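Local coordinates for protein chitooligosaccharide oxidase (Gibberella zeae, PDB 6Y0R) that oxidises the C1 hydroxyl of chitooligosaccharides to the corresponding lactones with a bicovalently held FAD, passing the electrons to molecular oxygen to form hydrogen peroxide, at residues V310-M313 with G314-H318; L349-A352 with E353-F357; R456-E459 with M460-S464. One frame throughout, in Å; residues are numbered along the deposited sequence.

How the contacts relate
All three contacts lie within the first or last turns of helices, and no two touch: contacts 2 and 3 come closest, with nearest atoms about 14 Å apart. Contacts 1 and 2 are both helix starts, capped by Asp311 and by Thr350; their helices follow strands 305-310 and 338-346, the two outermost strands of one seven-stranded antiparallel sheet. Contact 3 is instead the last turn of helix 454-462, where Gly463 turns the chain out of it. It is the most buried, with the Trp462 side chain about 8 Å from the FAD, whereas contact 2 keeps its charged residues near the surface and contact 1 is intermediate, its Leu315 side chain about 10 Å from the cofactor.

Contact 1 of 3, residues V310-M313 with G314-H318; sequences VDWM and GLVTH
Asp311 O accepts from Leu315 N at 2.9 Å, and Trp312 O likewise accepts from Val316 N; these are the first i to i+4 backbone bonds of the helix 312-320, which starts one residue after the edge strand 305-310. The motif is a helix N-cap. Asp311 stands just before the first turn, and its OD1 takes the N-H of Gly314 at 2.9 Å in a nearly straight bond of 165°. A short acidic side chain suits this place: with CG held between the backbone N and the carbonyl carbon (chi1 65°), the carboxylate folds back over the turn, where the helix dipole would probably favour its negative charge.

Behind the cap, Val310 points its CG2 into the turn and rests against Leu315 CB at 3.9 Å, a branched apolar residue that packs the strand end onto the first turn. Leu315 continues this apolar side onto Ile233 and Tyr235 of strand 233-239. On another side Trp312 extends its indole, CG anti to the backbone N (chi1 176°), and Val316 lays CG2 over one face of it, toward the rim. This CH-pi contact runs 4.0 Å from Val316 CG2 to the centroid of the five-membered ring of Trp312. The same indole packs on Trp142, joining this helix to helix 134-145, which lies in the FAD-binding sequence region. Met313, bent at chi2 and chi3, swings its flexible thioether round until its methyl CE lies 3.8 Å from Val316 CG1.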
loop_
_atom_site.group_PDB
_atom_site.type_symbol
_atom_site.label_atom_id
_atom_site.label_comp_id
_atom_site.label_asym_id
_atom_site.label_seq_id
_atom_site.Cartn_x
_atom_site.Cartn_y
_atom_site.Cartn_z
ATOM N N VAL A 310 -24.453 1.811 3.801
ATOM C CA VAL A 310 -24.214 0.464 4.374
ATOM C C VAL A 310 -23.519 0.652 5.721
ATOM O O VAL A 310 -23.359 1.794 6.174
ATOM C CB VAL A 310 -23.394 -0.383 3.389
ATOM C CG1 VAL A 310 -24.182 -0.688 2.134
ATOM C CG2 VAL A 310 -22.085 0.282 3.019
ATOM N N ASP A 311 -23.163 -0.435 6.383
ATOM C CA ASP A 311 -22.294 -0.396 7.574
ATOM C C ASP A 311 -20.880 -0.715 7.118
ATOM O O ASP A 311 -20.642 -1.018 5.931
ATOM C CB ASP A 311 -22.837 -1.289 8.699
ATOM C CG ASP A 311 -22.843 -2.764 8.380
ATOM O OD1 ASP A 311 -21.943 -3.237 7.627
ATOM O OD2 ASP A 311 -23.754 -3.442 8.908
ATOM N N TRP A 312 -19.946 -0.580 8.026
ATOM C CA TRP A 312 -18.517 -0.750 7.709
ATOM C C TRP A 312 -18.251 -2.083 7.004
ATOM O O TRP A 312 -17.541 -2.151 5.987
ATOM C CB TRP A 312 -17.724 -0.616 9.008
ATOM C CG TRP A 312 -16.273 -0.859 8.799
ATOM C CD1 TRP A 312 -15.521 -1.926 9.181
ATOM C CD2 TRP A 312 -15.405 -0.004 8.047
ATOM N NE1 TRP A 312 -14.238 -1.786 8.738
ATOM C CE2 TRP A 312 -14.127 -0.602 8.067
ATOM C CE3 TRP A 312 -15.605 1.198 7.358
ATOM C CZ2 TRP A 312 -13.023 -0.018 7.454
ATOM C CZ3 TRP A 312 -14.507 1.786 6.785
ATOM C CH2 TRP A 312 -13.248 1.187 6.825
ATOM N N MET A 313 -18.760 -3.205 7.532
ATOM C CA MET A 313 -18.459 -4.513 6.932
ATOM C C MET A 313 -19.106 -4.593 5.543
ATOM O O MET A 313 -18.506 -5.191 4.650
ATOM C CB MET A 313 -18.939 -5.635 7.857
ATOM C CG MET A 313 -18.381 -6.948 7.534
ATOM S SD MET A 313 -16.594 -7.050 7.882
ATOM C CE MET A 313 -16.091 -7.575 6.245
ATOM N N GLY A 314 -20.270 -3.975 5.347
ATOM C CA GLY A 314 -20.932 -3.813 4.031
ATOM C C GLY A 314 -20.077 -3.022 3.035
ATOM O O GLY A 314 -20.014 -3.399 1.848
ATOM N N LEU A 315 -19.416 -1.989 3.526
ATOM C CA LEU A 315 -18.522 -1.139 2.708
ATOM C C LEU A 315 -17.314 -1.991 2.313
ATOM O O LEU A 315 -16.951 -1.981 1.119
ATOM C CB LEU A 315 -18.181 0.095 3.551
ATOM C CG LEU A 315 -17.492 1.280 2.876
ATOM C CD1 LEU A 315 -16.086 0.951 2.518
ATOM C CD2 LEU A 315 -18.281 1.865 1.746
ATOM N N VAL A 316 -16.662 -2.683 3.257
ATOM C CA VAL A 316 -15.510 -3.575 2.972
ATOM C C VAL A 316 -15.912 -4.622 1.929
ATOM O O VAL A 316 -15.156 -4.901 0.990
ATOM C CB VAL A 316 -15.013 -4.241 4.259
ATOM C CG1 VAL A 316 -14.010 -5.360 3.987
ATOM C CG2 VAL A 316 -14.509 -3.206 5.233
ATOM N N THR A 317 -17.108 -5.170 2.059
ATOM C CA THR A 317 -17.556 -6.241 1.155
ATOM C C THR A 317 -17.767 -5.611 -0.226
ATOM O O THR A 317 -17.429 -6.244 -1.220
ATOM C CB THR A 317 -18.730 -6.967 1.829
ATOM O OG1 THR A 317 -19.808 -6.061 2.029
ATOM C CG2 THR A 317 -18.322 -7.598 3.126
ATOM N N HIS A 318 -18.376 -4.434 -0.302
ATOM C CA HIS A 318 -18.713 -3.788 -1.584
ATOM C C HIS A 318 -17.432 -3.567 -2.381
ATOM O O HIS A 318 -17.399 -3.894 -3.554
ATOM C CB HIS A 318 -19.441 -2.469 -1.349
ATOM C CG HIS A 318 -19.535 -1.644 -2.580
ATOM N ND1 HIS A 318 -20.339 -2.022 -3.648
ATOM C CD2 HIS A 318 -18.951 -0.465 -2.924
ATOM C CE1 HIS A 318 -20.255 -1.099 -4.595
ATOM N NE2 HIS A 318 -19.419 -0.129 -4.179
#

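Contact 2 of 3, residues L349-A352 with E353-F357; sequences LTLA and EFKSF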
loop_
_atom_site.group_PDB
_atom_site.type_symbol
_atom_site.label_atom_id
_atom_site.label_comp_id
_atom_site.label_asym_id
_atom_site.label_seq_id
_atom_site.Cartn_x
_atom_site.Cartn_y
_atom_site.Cartn_z
ATOM N N LEU A 349 -2.134 20.763 -8.547
ATOM C CA LEU A 349 -1.733 21.023 -9.943
ATOM C C LEU A 349 -2.465 22.249 -10.478
ATOM O O LEU A 349 -3.567 22.554 -10.019
ATOM C CB LEU A 349 -2.064 19.792 -10.773
ATOM C CG LEU A 349 -1.423 18.488 -10.276
ATOM C CD1 LEU A 349 -1.855 17.339 -11.136
ATOM C CD2 LEU A 349 0.079 18.591 -10.253
ATOM N N THR A 350 -1.882 22.881 -11.472
ATOM C CA THR A 350 -2.540 24.001 -12.149
ATOM C C THR A 350 -3.473 23.439 -13.216
ATOM O O THR A 350 -3.258 22.310 -13.713
ATOM C CB THR A 350 -1.489 24.928 -12.777
ATOM O OG1 THR A 350 -0.813 24.169 -13.762
ATOM C CG2 THR A 350 -0.538 25.436 -11.717
ATOM N N LEU A 351 -4.255 24.220 -13.631
ATOM C CA LEU A 351 -5.154 23.836 -14.747
ATOM C C LEU A 351 -4.302 23.594 -15.997
ATOM O O LEU A 351 -4.545 22.640 -16.704
ATOM C CB LEU A 351 -6.165 24.960 -14.996
ATOM C CG LEU A 351 -7.155 24.808 -16.157
ATOM C CD1 LEU A 351 -8.068 23.597 -15.918
ATOM C CD2 LEU A 351 -7.978 26.048 -16.450
ATOM N N ALA A 352 -3.309 24.264 -16.283
ATOM C CA ALA A 352 -2.395 23.993 -17.419
ATOM C C ALA A 352 -1.780 22.594 -17.281
ATOM O O ALA A 352 -1.663 21.877 -18.274
ATOM C CB ALA A 352 -1.343 25.078 -17.465
ATOM N N GLU A 353 -1.370 22.185 -16.071
ATOM C CA GLU A 353 -0.856 20.813 -15.830
ATOM C C GLU A 353 -1.960 19.786 -16.101
ATOM O O GLU A 353 -1.703 18.771 -16.729
ATOM C CB GLU A 353 -0.309 20.719 -14.411
ATOM C CG GLU A 353 1.027 21.434 -14.288
ATOM C CD GLU A 353 1.518 21.852 -12.911
ATOM O OE1 GLU A 353 0.720 21.917 -11.937
ATOM O OE2 GLU A 353 2.736 22.181 -12.831
ATOM N N PHE A 354 -3.205 20.052 -15.689
ATOM C CA PHE A 354 -4.281 19.092 -16.005
ATOM C C PHE A 354 -4.481 19.037 -17.524
ATOM O O PHE A 354 -4.767 17.963 -18.057
ATOM C CB PHE A 354 -5.576 19.423 -15.268
ATOM C CG PHE A 354 -5.587 19.004 -13.822
ATOM C CD1 PHE A 354 -5.463 17.659 -13.493
ATOM C CD2 PHE A 354 -5.705 19.928 -12.787
ATOM C CE1 PHE A 354 -5.505 17.253 -12.168
ATOM C CE2 PHE A 354 -5.751 19.508 -11.458
ATOM C CZ PHE A 354 -5.656 18.175 -11.151
ATOM N N LYS A 355 -4.361 20.170 -18.230
ATOM C CA LYS A 355 -4.466 20.164 -19.716
ATOM C C LYS A 355 -3.390 19.275 -20.354
ATOM O O LYS A 355 -3.747 18.491 -21.230
ATOM C CB LYS A 355 -4.388 21.581 -20.295
ATOM C CG LYS A 355 -5.676 22.358 -20.150
ATOM C CD LYS A 355 -5.636 23.727 -20.841
ATOM C CE LYS A 355 -6.895 24.512 -20.533
ATOM N NZ LYS A 355 -6.741 25.964 -20.797
ATOM N N SER A 356 -2.142 19.312 -19.869
ATOM C CA SER A 356 -1.042 18.455 -20.390
ATOM C C SER A 356 -1.406 16.995 -20.196
ATOM O O SER A 356 -1.262 16.181 -21.098
ATOM C CB SER A 356 0.274 18.732 -19.726
ATOM O OG SER A 356 0.607 20.094 -19.901
ATOM N N PHE A 357 -1.851 16.665 -18.979
ATOM C CA PHE A 357 -2.286 15.305 -18.615
ATOM C C PHE A 357 -3.408 14.828 -19.535
ATOM O O PHE A 357 -3.348 13.740 -20.110
ATOM C CB PHE A 357 -2.674 15.327 -17.137
ATOM C CG PHE A 357 -3.278 14.058 -16.632
ATOM C CD1 PHE A 357 -2.569 12.881 -16.640
ATOM C CD2 PHE A 357 -4.539 14.061 -16.059
ATOM C CE1 PHE A 357 -3.136 11.710 -16.161
ATOM C CE2 PHE A 357 -5.100 12.894 -15.574
ATOM C CZ PHE A 357 -4.396 11.716 -15.638
#
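Glu353 reaches back across the start of helix 351-367 to the backbone of Thr350, completing a capping box. Followed outward, its CB lies 3.4 Å from Thr350 O and its CG is 3.3 Å from Thr350 OG1; the methylenes pass obliquely across the threonine. The chain is extended beyond CG, which carries the carboxylate past the helix start. There OE1 accepts from Thr350 N at 2.8 Å with an N-H...O angle of 167°; the donor meets it on the anti side, 30° out of the carboxylate plane. OE2 is held by a hydrogen bond to Ser435 OG, so both oxygens have partners and the group's rotation is probably fixed.

The reciprocal half of the box is the bond in which Glu353 N donates its N-H to Thr350 OG1 at 3.1 Å. Threonine suits the N-cap because chi1 near 64° turns its hydroxyl inward over the first turn, while CG2 stays beside the backbone N. Glutamate suits the third position after the cap: it has just the length to return to the N-cap amide, and its negative charge is probably welcome at this helix end.

Apolar packing lies beneath the polar cap. Leu349 places CB over one face of the Phe354 ring, 4.1 Å from its centroid, while its CD1 meets Phe354 CE1 at 3.8 Å, the two side chains crossing at about a right angle. This buried pair faces inward: Leu349 also rests on Leu403 and Phe405 of strand 403-411 and on Ile432 of helix 420-433, and Phe354 touches Met376 of strand 371-378 and Leu251 and Gln255 of helix 247-260.

Contact 3 of 3, residues R456-E459 with M460-S464; sequences RATE and MYWGS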
loop_
_atom_site.group_PDB
_atom_site.type_symbol
_atom_site.label_atom_id
_atom_site.label_comp_id
_atom_site.label_asym_id
_atom_site.label_seq_id
_atom_site.Cartn_x
_atom_site.Cartn_y
_atom_site.Cartn_z
ATOM N N ARG A 456 17.272 6.811 -6.992
ATOM C CA ARG A 456 16.138 7.690 -7.353
ATOM C C ARG A 456 14.838 7.122 -6.750
ATOM O O ARG A 456 14.021 7.918 -6.303
ATOM C CB ARG A 456 16.100 7.843 -8.868
ATOM C CG ARG A 456 15.033 8.833 -9.317
ATOM C CD ARG A 456 15.090 9.034 -10.820
ATOM N NE ARG A 456 14.025 9.972 -11.162
ATOM C CZ ARG A 456 14.075 11.298 -11.092
ATOM N NH1 ARG A 456 13.004 11.982 -11.451
ATOM N NH2 ARG A 456 15.152 11.936 -10.654
ATOM N N ALA A 457 14.727 5.817 -6.616
ATOM C CA ALA A 457 13.514 5.194 -6.024
ATOM C C ALA A 457 13.474 5.553 -4.546
ATOM O O ALA A 457 12.433 5.970 -4.017
ATOM C CB ALA A 457 13.535 3.705 -6.238
ATOM N N THR A 458 14.592 5.410 -3.856
ATOM C CA THR A 458 14.648 5.705 -2.411
ATOM C C THR A 458 14.242 7.175 -2.166
ATOM O O THR A 458 13.421 7.529 -1.238
ATOM C CB THR A 458 16.028 5.192 -1.938
ATOM O OG1 THR A 458 16.486 3.957 -2.524
ATOM C CG2 THR A 458 16.076 4.960 -0.465
ATOM N N GLU A 459 14.711 8.105 -3.007
ATOM C CA GLU A 459 14.324 9.518 -2.877
ATOM C C GLU A 459 12.837 9.703 -3.219
ATOM O O GLU A 459 12.174 10.544 -2.563
ATOM C CB GLU A 459 15.273 10.373 -3.734
ATOM C CG GLU A 459 14.790 11.785 -3.906
ATOM C CD GLU A 459 14.062 12.019 -5.232
ATOM O OE1 GLU A 459 14.697 11.811 -6.340
ATOM O OE2 GLU A 459 12.867 12.399 -5.184
ATOM N N MET A 460 12.311 9.016 -4.243
ATOM C CA MET A 460 10.877 9.140 -4.614
ATOM C C MET A 460 10.001 8.663 -3.436
ATOM O O MET A 460 8.972 9.315 -3.118
ATOM C CB MET A 460 10.548 8.299 -5.837
ATOM C CG MET A 460 11.203 8.730 -7.100
ATOM S SD MET A 460 10.332 10.123 -7.750
ATOM C CE MET A 460 11.298 10.357 -9.256
ATOM N N TYR A 461 10.377 7.539 -2.820
ATOM C CA TYR A 461 9.498 6.946 -1.780
ATOM C C TYR A 461 9.582 7.701 -0.450
ATOM O O TYR A 461 8.511 7.832 0.188
ATOM C CB TYR A 461 9.806 5.475 -1.541
ATOM C CG TYR A 461 9.642 4.564 -2.734
ATOM C CD1 TYR A 461 8.643 4.772 -3.665
ATOM C CD2 TYR A 461 10.565 3.560 -2.968
ATOM C CE1 TYR A 461 8.504 3.945 -4.770
ATOM C CE2 TYR A 461 10.430 2.711 -4.054
ATOM C CZ TYR A 461 9.407 2.914 -4.963
ATOM O OH TYR A 461 9.285 2.139 -6.094
ATOM N N TRP A 462 10.767 8.163 -0.048
ATOM C CA TRP A 462 10.987 8.679 1.336
ATOM C C TRP A 462 11.506 10.126 1.349
ATOM O O TRP A 462 11.585 10.683 2.448
ATOM C CB TRP A 462 11.850 7.722 2.144
ATOM C CG TRP A 462 11.207 6.375 2.317
ATOM C CD1 TRP A 462 10.058 6.100 3.017
ATOM C CD2 TRP A 462 11.589 5.151 1.679
ATOM N NE1 TRP A 462 9.763 4.767 2.904
ATOM C CE2 TRP A 462 10.660 4.165 2.059
ATOM C CE3 TRP A 462 12.650 4.784 0.849
ATOM C CZ2 TRP A 462 10.784 2.839 1.672
ATOM C CZ3 TRP A 462 12.731 3.480 0.401
ATOM C CH2 TRP A 462 11.809 2.523 0.810
ATOM N N GLY A 463 11.858 10.720 0.197
ATOM C CA GLY A 463 12.189 12.152 0.118
ATOM C C GLY A 463 13.168 12.583 1.189
ATOM O O GLY A 463 14.227 11.932 1.420
ATOM N N SER A 464 12.813 13.657 1.892
ATOM C CA SER A 464 13.663 14.313 2.899
ATOM C C SER A 464 13.875 13.437 4.137
ATOM O O SER A 464 14.713 13.796 4.981
ATOM C CB SER A 464 13.061 15.658 3.239
ATOM O OG SER A 464 11.740 15.504 3.714
#
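Ala457 O receives the N-H of Tyr461 at 2.8 Å, one of the backbone bonds that close the final turns of helix 454-462. The same carbonyl oxygen lies over one face of the Tyr461 ring, and Ala457 CB meets Tyr461 CE2 at 3.9 Å; a small residue here probably allows the ring to pack close. Tyr461 OH is hydrogen-bonded to Gln486 OE1 and to Asp449 N, so a buried phenol has its polar end satisfied.

One residue further on, Thr458 CG2, anti to the backbone N, packs on the six-membered ring of Trp462, 3.7 Å from CE3, while Thr458 OG1 is turned the other way to hydrogen-bond Gln486 O. A beta-branched residue thus serves both an apolar and a polar neighbour. Trp462 NE1 in turn is hydrogen-bonded to Gly211 O.

Met460 lays its methyl over one face of the Arg456 guanidinium, with CE 3.3 Å from Arg456 NE, apolar cover for a flat cation.

Gly463 is the first residue to leave helical phi/psi: its N still reaches Glu459 O at 2.8 Å, but from above the carbonyl plane, and the positive phi of 48° suits a residue without a side chain. The arrangement is a helix C-terminus with a glycine of positive phi, in the berberine-like region of this flavoprotein family, its Trp462 side chain about 8 Å from the bound FAD.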